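PDB 3K5J: suppressor of fused family protein from Neisseria gonorrhoeae, which is of unknown function but resembles the N-terminal domain of human Sufu and, like it, may act by binding other proteins. Local coordinates for residues 145-150 against 177-182; 118-123 against 158-163; 70-75 against 169-174. One frame throughout, in Å; residues are numbered along the deposited sequence. Where two conformers were deposited one is given.

Interaction 1: residues 145-150 against 177-182; sequences QTERLF and STVWQA. With SO4 (sulfate ion), chain D; SO4 (sulfate ion), chain E.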
loop_
_atom_site.group_PDB
_atom_site.type_symbol
_atom_site.label_atom_id
_atom_site.label_comp_id
_atom_site.label_asym_id
_atom_site.label_seq_id
_atom_site.Cartn_x
_atom_site.Cartn_y
_atom_site.Cartn_z
ATOM N N GLN A 145 0.187 -3.431 16.386
ATOM C CA GLN A 145 -0.817 -2.666 17.123
ATOM C C GLN A 145 -0.165 -1.750 18.151
ATOM O O GLN A 145 -0.610 -0.598 18.343
ATOM C CB GLN A 145 -1.851 -3.588 17.768
ATOM C CG GLN A 145 -2.725 -4.249 16.726
ATOM C CD GLN A 145 -3.784 -5.114 17.335
ATOM O OE1 GLN A 145 -4.579 -4.621 18.149
ATOM N NE2 GLN A 145 -3.905 -6.366 16.868
ATOM N N THR A 146 0.912 -2.222 18.761
ATOM C CA THR A 146 1.635 -1.397 19.709
ATOM C C THR A 146 2.440 -0.274 19.048
ATOM O O THR A 146 2.550 0.812 19.614
ATOM C CB THR A 146 2.450 -2.233 20.675
ATOM O OG1 THR A 146 3.427 -3.061 20.017
ATOM C CG2 THR A 146 1.541 -3.109 21.497
ATOM N N GLU A 147 2.957 -0.515 17.843
ATOM C CA GLU A 147 3.530 0.559 17.037
ATOM C C GLU A 147 2.518 1.642 16.698
ATOM O O GLU A 147 2.856 2.829 16.738
ATOM C CB GLU A 147 4.221 -0.005 15.781
ATOM C CG GLU A 147 5.488 -0.794 16.093
ATOM C CD GLU A 147 5.991 -1.653 14.966
ATOM O OE1 GLU A 147 5.289 -1.767 13.933
ATOM O OE2 GLU A 147 7.108 -2.219 15.133
ATOM N N ARG A 148 1.307 1.261 16.342
ATOM C CA ARG A 148 0.259 2.235 16.072
ATOM C C ARG A 148 0.021 3.100 17.299
ATOM O O ARG A 148 -0.074 4.328 17.216
ATOM C CB ARG A 148 -1.035 1.542 15.654
ATOM C CG ARG A 148 -2.293 2.400 15.730
ATOM C CD ARG A 148 -2.251 3.578 14.768
ATOM N NE ARG A 148 -3.450 4.393 14.940
ATOM C CZ ARG A 148 -3.482 5.529 15.617
ATOM N NH1 ARG A 148 -2.369 5.987 16.163
ATOM N NH2 ARG A 148 -4.630 6.205 15.742
ATOM N N LEU A 149 -0.099 2.439 18.449
ATOM C CA LEU A 149 -0.333 3.188 19.704
ATOM C C LEU A 149 0.806 4.159 20.000
ATOM O O LEU A 149 0.568 5.323 20.429
ATOM C CB LEU A 149 -0.562 2.219 20.871
ATOM C CG LEU A 149 -0.788 2.925 22.217
ATOM C CD1 LEU A 149 -2.062 3.741 22.184
ATOM C CD2 LEU A 149 -0.812 1.873 23.320
ATOM N N PHE A 150 2.036 3.721 19.806
ATOM C CA PHE A 150 3.215 4.532 19.961
ATOM C C PHE A 150 3.089 5.846 19.211
ATOM O O PHE A 150 3.524 6.847 19.707
ATOM C CB PHE A 150 4.446 3.703 19.522
ATOM C CG PHE A 150 5.757 4.410 19.534
ATOM C CD1 PHE A 150 6.218 5.026 18.412
ATOM C CD2 PHE A 150 6.592 4.347 20.629
ATOM C CE1 PHE A 150 7.429 5.640 18.388
ATOM C CE2 PHE A 150 7.799 4.964 20.594
ATOM C CZ PHE A 150 8.213 5.595 19.466
ATOM N N SER A 177 7.382 -6.516 17.266
ATOM C CA SER A 177 7.296 -5.057 17.408
ATOM C C SER A 177 8.647 -4.444 17.679
ATOM O O SER A 177 9.512 -5.074 18.301
ATOM C CB SER A 177 6.387 -4.651 18.547
ATOM O OG SER A 177 5.048 -4.829 18.188
ATOM N N THR A 178 8.814 -3.188 17.253
ATOM C CA THR A 178 10.027 -2.402 17.483
ATOM C C THR A 178 9.916 -1.454 18.669
ATOM O O THR A 178 10.880 -0.745 18.977
ATOM C CB THR A 178 10.373 -1.575 16.252
ATOM O OG1 THR A 178 9.334 -0.607 15.971
ATOM C CG2 THR A 178 10.662 -2.477 15.095
ATOM N N VAL A 179 8.766 -1.420 19.295
ATOM C CA VAL A 179 8.543 -0.505 20.409
ATOM C C VAL A 179 7.795 -1.252 21.503
ATOM O O VAL A 179 7.166 -2.291 21.275
ATOM C CB VAL A 179 7.750 0.751 19.985
ATOM C CG1 VAL A 179 8.464 1.555 18.875
ATOM C CG2 VAL A 179 6.342 0.368 19.646
ATOM N N TRP A 180 7.936 -0.743 22.723
ATOM C CA TRP A 180 7.271 -1.293 23.893
ATOM C C TRP A 180 6.837 -0.125 24.765
ATOM O O TRP A 180 7.621 0.820 24.957
ATOM C CB TRP A 180 8.205 -2.214 24.720
ATOM C CG TRP A 180 7.520 -2.642 25.976
ATOM C CD1 TRP A 180 6.563 -3.647 26.113
ATOM C CD2 TRP A 180 7.637 -2.012 27.248
ATOM N NE1 TRP A 180 6.107 -3.658 27.412
ATOM C CE2 TRP A 180 6.746 -2.671 28.123
ATOM C CE3 TRP A 180 8.379 -0.926 27.721
ATOM C CZ2 TRP A 180 6.608 -2.296 29.460
ATOM C CZ3 TRP A 180 8.255 -0.561 29.073
ATOM C CH2 TRP A 180 7.380 -1.252 29.916
ATOM N N GLN A 181 5.620 -0.146 25.255
ATOM C CA GLN A 181 5.222 0.921 26.216
ATOM C C GLN A 181 4.682 0.337 27.514
ATOM O O GLN A 181 3.973 -0.662 27.489
ATOM C CB GLN A 181 4.191 1.874 25.588
ATOM C CG GLN A 181 4.772 2.748 24.466
ATOM C CD GLN A 181 3.743 3.727 23.877
ATOM O OE1 GLN A 181 2.689 3.318 23.392
ATOM N NE2 GLN A 181 4.047 5.019 23.945
ATOM N N ALA A 182 4.998 1.013 28.634
ATOM C CA ALA A 182 4.619 0.573 30.000
ATOM C C ALA A 182 3.108 0.601 30.246
ATOM O O ALA A 182 2.353 1.170 29.423
HETATM S S SO4 D . 2.299 -6.466 19.433
HETATM O O1 SO4 D . 2.153 -6.601 20.861
HETATM O O2 SO4 D . 1.990 -5.146 19.019
HETATM O O3 SO4 D . 3.737 -6.744 19.181
HETATM O O4 SO4 D . 1.496 -7.482 18.709
HETATM S S SO4 E . -7.381 4.498 14.447
HETATM O O1 SO4 E . -7.588 4.083 15.846
HETATM O O2 SO4 E . -7.209 5.940 14.511
HETATM O O3 SO4 E . -6.139 3.824 13.950
HETATM O O4 SO4 E . -8.599 4.203 13.669
HETATM O O HOH W 1 5.189 -3.564 22.006
HETATM O O HOH W 2 1.374 6.312 22.786
#

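Interaction 2: residues 118-123 against 158-163; sequences LISLPY and ELETKF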
loop_
_atom_site.group_PDB
_atom_site.type_symbol
_atom_site.label_atom_id
_atom_site.label_comp_id
_atom_site.label_asym_id
_atom_site.label_seq_id
_atom_site.Cartn_x
_atom_site.Cartn_y
_atom_site.Cartn_z
ATOM N N LEU A 118 1.229 2.175 7.862
ATOM C CA LEU A 118 1.851 3.494 7.863
ATOM C C LEU A 118 2.165 3.898 6.427
ATOM O O LEU A 118 2.862 3.173 5.718
ATOM C CB LEU A 118 3.146 3.501 8.644
ATOM C CG LEU A 118 3.966 4.810 8.701
ATOM C CD1 LEU A 118 3.144 5.961 9.319
ATOM C CD2 LEU A 118 5.347 4.622 9.366
ATOM N N ILE A 119 1.591 5.012 5.988
ATOM C CA ILE A 119 1.793 5.515 4.601
ATOM C C ILE A 119 3.225 6.045 4.543
ATOM O O ILE A 119 3.583 6.989 5.260
ATOM C CB ILE A 119 0.765 6.582 4.198
ATOM C CG1 ILE A 119 -0.662 5.999 4.258
ATOM C CG2 ILE A 119 1.110 7.092 2.806
ATOM C CD1 ILE A 119 -1.783 6.964 4.044
ATOM N N SER A 120 4.033 5.389 3.730
ATOM C CA SER A 120 5.472 5.587 3.676
ATOM C C SER A 120 6.019 5.861 2.283
ATOM O O SER A 120 5.393 5.501 1.283
ATOM C CB SER A 120 6.160 4.346 4.234
ATOM O OG SER A 120 5.708 4.033 5.544
ATOM N N LEU A 121 7.200 6.464 2.224
ATOM C CA LEU A 121 7.914 6.524 0.964
ATOM C C LEU A 121 8.296 5.092 0.556
ATOM O O LEU A 121 8.405 4.201 1.413
ATOM C CB LEU A 121 9.148 7.398 1.079
ATOM C CG LEU A 121 8.905 8.871 1.295
ATOM C CD1 LEU A 121 10.190 9.631 1.613
ATOM C CD2 LEU A 121 8.117 9.515 0.112
ATOM N N PRO A 122 8.480 4.843 -0.752
ATOM C CA PRO A 122 8.604 3.444 -1.254
ATOM C C PRO A 122 10.056 2.958 -1.137
ATOM O O PRO A 122 10.716 2.672 -2.136
ATOM C CB PRO A 122 8.113 3.574 -2.701
ATOM C CG PRO A 122 8.515 4.962 -3.097
ATOM C CD PRO A 122 8.208 5.784 -1.856
ATOM N N TYR A 123 10.533 2.837 0.091
ATOM C CA TYR A 123 11.934 2.521 0.354
ATOM C C TYR A 123 12.472 1.264 -0.341
ATOM O O TYR A 123 13.619 1.260 -0.774
ATOM C CB TYR A 123 12.184 2.450 1.862
ATOM C CG TYR A 123 11.927 3.751 2.591
ATOM C CD1 TYR A 123 12.652 4.883 2.290
ATOM C CD2 TYR A 123 10.916 3.867 3.536
ATOM C CE1 TYR A 123 12.420 6.071 2.967
ATOM C CE2 TYR A 123 10.678 5.040 4.218
ATOM C CZ TYR A 123 11.411 6.163 3.923
ATOM O OH TYR A 123 11.132 7.324 4.593
ATOM N N GLU A 158 10.435 9.200 14.649
ATOM C CA GLU A 158 10.985 8.330 15.707
ATOM C C GLU A 158 10.691 6.855 15.399
ATOM O O GLU A 158 11.537 5.971 15.571
ATOM C CB GLU A 158 10.458 8.653 17.100
ATOM C CG GLU A 158 10.899 9.946 17.758
ATOM C CD GLU A 158 10.011 10.180 18.982
ATOM O OE1 GLU A 158 10.088 9.303 19.879
ATOM O OE2 GLU A 158 9.198 11.155 19.006
ATOM N N LEU A 159 9.478 6.586 14.955
ATOM C CA LEU A 159 9.125 5.183 14.607
ATOM C C LEU A 159 9.956 4.679 13.420
ATOM O O LEU A 159 10.484 3.561 13.449
ATOM C CB LEU A 159 7.626 4.997 14.328
ATOM C CG LEU A 159 7.189 3.529 14.060
ATOM C CD1 LEU A 159 7.501 2.624 15.287
ATOM C CD2 LEU A 159 5.712 3.509 13.687
ATOM N N GLU A 160 10.123 5.516 12.399
ATOM C CA GLU A 160 10.894 5.102 11.244
ATOM C C GLU A 160 12.361 4.845 11.628
ATOM O O GLU A 160 12.995 3.890 11.139
ATOM C CB GLU A 160 10.721 6.111 10.106
ATOM C CG GLU A 160 9.327 5.983 9.468
ATOM C CD GLU A 160 9.059 6.933 8.306
ATOM O OE1 GLU A 160 9.750 7.970 8.239
ATOM O OE2 GLU A 160 8.167 6.632 7.443
ATOM N N THR A 161 12.880 5.594 12.602
ATOM C CA THR A 161 14.211 5.271 13.124
ATOM C C THR A 161 14.268 3.886 13.741
ATOM O O THR A 161 15.201 3.115 13.462
ATOM C CB THR A 161 14.622 6.325 14.141
ATOM O OG1 THR A 161 14.771 7.568 13.443
ATOM C CG2 THR A 161 15.925 5.928 14.828
ATOM N N LYS A 162 13.269 3.559 14.553
ATOM C CA LYS A 162 13.163 2.241 15.173
ATOM C C LYS A 162 13.088 1.166 14.083
ATOM O O LYS A 162 13.726 0.106 14.214
ATOM C CB LYS A 162 11.961 2.156 16.132
ATOM C CG LYS A 162 12.065 2.957 17.466
ATOM N N PHE A 163 12.374 1.443 12.992
ATOM C CA PHE A 163 12.282 0.483 11.881
ATOM C C PHE A 163 13.609 0.213 11.200
ATOM O O PHE A 163 13.979 -0.938 10.979
ATOM C CB PHE A 163 11.298 0.966 10.808
ATOM C CG PHE A 163 9.845 0.894 11.199
ATOM C CD1 PHE A 163 9.390 0.147 12.289
ATOM C CD2 PHE A 163 8.890 1.580 10.447
ATOM C CE1 PHE A 163 8.076 0.074 12.596
ATOM C CE2 PHE A 163 7.556 1.449 10.772
ATOM C CZ PHE A 163 7.175 0.726 11.865
HETATM O O HOH W 3 5.614 7.764 6.973
HETATM O O HOH W 4 8.162 3.883 6.933
HETATM O O HOH W 5 8.367 7.576 4.764
#

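Interaction 3: residues 70-75 against 169-174; sequences ISPFET and DYLDIN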
loop_
_atom_site.group_PDB
_atom_site.type_symbol
_atom_site.label_atom_id
_atom_site.label_comp_id
_atom_site.label_asym_id
_atom_site.label_seq_id
_atom_site.Cartn_x
_atom_site.Cartn_y
_atom_site.Cartn_z
ATOM N N ILE A 70 3.059 -4.743 -0.350
ATOM C CA ILE A 70 4.017 -5.813 -0.684
ATOM C C ILE A 70 3.650 -7.032 0.155
ATOM O O ILE A 70 3.653 -6.966 1.379
ATOM C CB ILE A 70 5.510 -5.422 -0.472
ATOM C CG1 ILE A 70 5.816 -3.997 -0.954
ATOM C CG2 ILE A 70 6.432 -6.482 -1.082
ATOM C CD1 ILE A 70 7.240 -3.533 -0.602
ATOM N N SER A 71 3.281 -8.129 -0.502
ATOM C CA SER A 71 2.705 -9.294 0.173
ATOM C C SER A 71 3.564 -10.530 0.016
ATOM O O SER A 71 4.025 -10.838 -1.091
ATOM C CB SER A 71 1.323 -9.600 -0.380
ATOM O OG SER A 71 0.666 -10.600 0.366
ATOM N N PRO A 72 3.725 -11.294 1.104
ATOM C CA PRO A 72 4.507 -12.537 0.987
ATOM C C PRO A 72 3.870 -13.626 0.129
ATOM O O PRO A 72 4.565 -14.551 -0.332
ATOM C CB PRO A 72 4.669 -12.972 2.466
ATOM C CG PRO A 72 3.570 -12.365 3.183
ATOM C CD PRO A 72 3.316 -11.034 2.499
ATOM N N PHE A 73 2.570 -13.544 -0.044
ATOM C CA PHE A 73 1.833 -14.508 -0.840
ATOM C C PHE A 73 0.694 -13.821 -1.585
ATOM O O PHE A 73 0.281 -12.700 -1.264
ATOM C CB PHE A 73 1.313 -15.662 0.054
ATOM C CG PHE A 73 0.557 -15.188 1.305
ATOM C CD1 PHE A 73 -0.768 -14.763 1.234
ATOM C CD2 PHE A 73 1.173 -15.213 2.542
ATOM C CE1 PHE A 73 -1.464 -14.346 2.394
ATOM C CE2 PHE A 73 0.496 -14.762 3.696
ATOM C CZ PHE A 73 -0.805 -14.375 3.626
ATOM N N GLU A 74 0.193 -14.517 -2.606
ATOM C CA GLU A 74 -0.958 -14.071 -3.367
ATOM C C GLU A 74 -2.182 -14.157 -2.516
ATOM O O GLU A 74 -2.471 -15.202 -1.875
ATOM C CB GLU A 74 -1.148 -14.982 -4.586
ATOM C CG GLU A 74 -2.240 -14.554 -5.501
ATOM C CD GLU A 74 -2.357 -15.403 -6.756
ATOM O OE1 GLU A 74 -1.936 -16.582 -6.723
ATOM O OE2 GLU A 74 -2.855 -14.856 -7.773
ATOM N N THR A 75 -2.965 -13.093 -2.510
ATOM C CA THR A 75 -4.233 -13.089 -1.809
ATOM C C THR A 75 -5.126 -11.951 -2.296
ATOM O O THR A 75 -4.682 -10.816 -2.363
ATOM C CB THR A 75 -4.092 -12.986 -0.290
ATOM O OG1 THR A 75 -5.391 -12.856 0.274
ATOM C CG2 THR A 75 -3.185 -11.878 0.172
ATOM N N ASP A 169 11.438 -6.872 8.934
ATOM C CA ASP A 169 11.020 -7.739 7.827
ATOM C C ASP A 169 9.544 -7.530 7.636
ATOM O O ASP A 169 8.714 -8.163 8.263
ATOM C CB ASP A 169 11.325 -9.183 8.096
ATOM C CG ASP A 169 10.946 -10.094 6.936
ATOM O OD1 ASP A 169 10.429 -9.618 5.893
ATOM O OD2 ASP A 169 11.205 -11.284 7.057
ATOM N N TYR A 170 9.253 -6.668 6.670
ATOM C CA TYR A 170 7.900 -6.319 6.376
ATOM C C TYR A 170 7.071 -7.418 5.691
ATOM O O TYR A 170 5.851 -7.315 5.584
ATOM C CB TYR A 170 7.837 -5.010 5.577
ATOM C CG TYR A 170 8.710 -5.024 4.353
ATOM C CD1 TYR A 170 8.261 -5.585 3.162
ATOM C CD2 TYR A 170 9.943 -4.448 4.374
ATOM C CE1 TYR A 170 9.061 -5.608 2.038
ATOM C CE2 TYR A 170 10.750 -4.458 3.246
ATOM C CZ TYR A 170 10.297 -5.037 2.082
ATOM O OH TYR A 170 11.116 -5.065 0.973
ATOM N N LEU A 171 7.728 -8.488 5.253
ATOM C CA LEU A 171 7.053 -9.657 4.730
ATOM C C LEU A 171 6.693 -10.699 5.758
ATOM O O LEU A 171 6.006 -11.641 5.431
ATOM C CB LEU A 171 7.845 -10.298 3.593
ATOM C CG LEU A 171 8.105 -9.386 2.401
ATOM C CD1 LEU A 171 9.052 -10.121 1.394
ATOM C CD2 LEU A 171 6.822 -8.955 1.735
ATOM N N ASP A 172 7.128 -10.490 6.999
ATOM C CA ASP A 172 6.862 -11.436 8.083
ATOM C C ASP A 172 5.578 -10.989 8.791
ATOM O O ASP A 172 5.574 -9.948 9.442
ATOM C CB ASP A 172 8.074 -11.437 9.033
ATOM C CG ASP A 172 7.865 -12.294 10.247
ATOM O OD1 ASP A 172 6.839 -12.997 10.322
ATOM O OD2 ASP A 172 8.825 -12.291 11.096
ATOM N N ILE A 173 4.522 -11.786 8.644
ATOM C CA ILE A 173 3.230 -11.492 9.227
ATOM C C ILE A 173 3.225 -11.495 10.771
ATOM O O ILE A 173 2.268 -10.985 11.389
ATOM C CB ILE A 173 2.075 -12.370 8.704
ATOM C CG1 ILE A 173 2.235 -13.831 9.127
ATOM C CG2 ILE A 173 1.987 -12.272 7.179
ATOM C CD1 ILE A 173 1.019 -14.702 8.860
ATOM N N ASN A 174 4.289 -12.032 11.355
ATOM C CA ASN A 174 4.468 -12.120 12.809
ATOM C C ASN A 174 5.786 -11.468 13.251
ATOM O O ASN A 174 6.352 -11.848 14.286
ATOM C CB ASN A 174 4.405 -13.591 13.283
ATOM C CG ASN A 174 4.398 -13.721 14.811
ATOM O OD1 ASN A 174 3.633 -13.024 15.469
ATOM N ND2 ASN A 174 5.216 -14.650 15.365
HETATM O O HOH W 6 4.616 -5.631 3.577
#

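Interaction 1: residues 145-150 against 177-182
Ser177 opens the contact where the C-terminal tail reaches the start of helix 145-150, its OG lying 3.0 Å from Thr146 OG1. Thr146 gives a sulfate both its backbone N and OG1, the latter 2.7 Å from sulfate O2; a link from Ser177 OG to the same ion is doubtful. The anion, probably from the crystallisation liquor, thus sits between the two segments at the first turn of the helix. At Thr178 the tail grips the Glu147 carboxylate twice through one oxygen. Thr178 N meets Glu147 OE2 at 2.9 Å on the anti side, near the carboxylate plane, with an N-H...O angle of 154°, whereas Thr178 OG1 donates to it from above that plane. The other oxygen, Glu147 OE1, is held by a salt bridge to Arg175 and by Thr144 N. Val179 turns its two methyls to different partners: CG1 stands over the centre of the Phe150 ring, 3.8 Å from the centroid in a CH-pi contact, and CG2 rests 3.8 Å from Glu147 CG. Phe150 also stacks on His154. Gln181, extended beyond CG, lays its amide beside the Phe150 backbone, and a water accepting from Gln181 NE2 donates to Leu149 O. Fastened at both oxygens, the buried Glu147 carboxylate has little freedom to rotate; with Arg175 close by, it would be expected to remain ionised.

Interaction 2: residues 118-123 against 158-163
Glu160 and Tyr123 meet at about a right angle, the carboxylate plane turned 79° from the ring, with Glu160 OE2 lying at the ring's edge. They do not bond directly: Tyr123 OH stops 4.0 Å from Glu160 OE1, and water joins them instead. Extended beyond CG, with CD anti to CA (chi2 -179°), Glu160 carries its carboxylate from helix 158-163 towards the end of strand 118-120, where three waters each donate to OE2. One also donates to Ile119 O and a second to Ser120 OG, while the third accepts from Leu121 N and lies 2.8 Å from Tyr123 OH. A single carboxylate oxygen therefore gathers the polar atoms at the point where the strand gives way to the inverse gamma turn centred on Pro122. In the conformer given, Ser120 OG also donates to Leu118 O, from above the carbonyl plane. The apolar part of the contact rests on one methyl, Leu118 CD2, which also lies close to Glu160 OE2: it is 4.1 Å from Phe163 CE2, approaching the ring obliquely, and 4.5 Å from Leu159 CD2. The segment axes run 11.9 Å apart at an angle of 80°, so the helix passes nearly square across the strand. Around them, Leu118 and Phe163 also pack on strand 135-143, the antiparallel partner of strand 116-120, and Leu159 reaches Phe150 of helix 145-150, so helix 156-166 packs on the sheet and on that shorter helix together.

Interaction 3: residues 70-75 against 169-174
Pro72 and Leu171 bring the two backbones closest, their CA atoms 5.4 Å apart, where the chain leaving strand 70-71 passes a type I beta turn running from Asp169 to Asp172. The Pro72 ring lies against the turn's carbonyl, with CG 3.4 Å from Leu171 O, and the Pro72 and Leu171 side chains lie alongside with opposite headings. Leu171 CD2 reaches back over the strand end, 3.8 Å from Ile70 CG2 and equally near Ile70 O. On Tyr170, CG sits between the backbone N and the carbonyl carbon (chi1 52°), and the ring meets Ile70 obliquely, its CE1 atom 3.8 Å from Ile70 CD1. The turn is braced from within by an Asx turn, in which Asp169 OD1 accepts from Leu171 N; a second Asx turn, from Asp172 OD1 to Asn174 N, follows directly. These turns present their apolar side chains to the C-terminal end of strand 65-71, an interior strand of the mixed sheet that runs parallel to strand 135-143. Trp139 of the latter strand packs on Ile70 and meets the Tyr170 ring edge-to-face. Pointing away from the turn, Ser71 OG donates to Phe73 O at 2.7 Å, in the carbonyl plane and on a lone pair, holding the bend after the strand, and it has a second partner in His78. Ile173 adds a looser touch, its CG2 methyl 4.3 Å from Pro72 CG.

How the interactions relate
From the N terminus, the first segment met is 70-75, at the end of strand 65-71; its partner 169-174 comes 94 residues later, so interaction 3 closes the longest loop. Within it lies the whole of interaction 2, from strand 116-120 to helix 156-166. Interaction 1 starts between the two segments of interaction 2 and ends after both, crossing interactions 2 and 3 alike. Interactions 1 and 2 touch: Phe163 CE1 lies 3.6 Å from Glu147 OE2, and Thr178 packs on Leu159 and Lys162. Interactions 2 and 3 reach the same sheet without touching. Together they tie helices 145-150 and 156-166 and the C-terminal tail to the sheet.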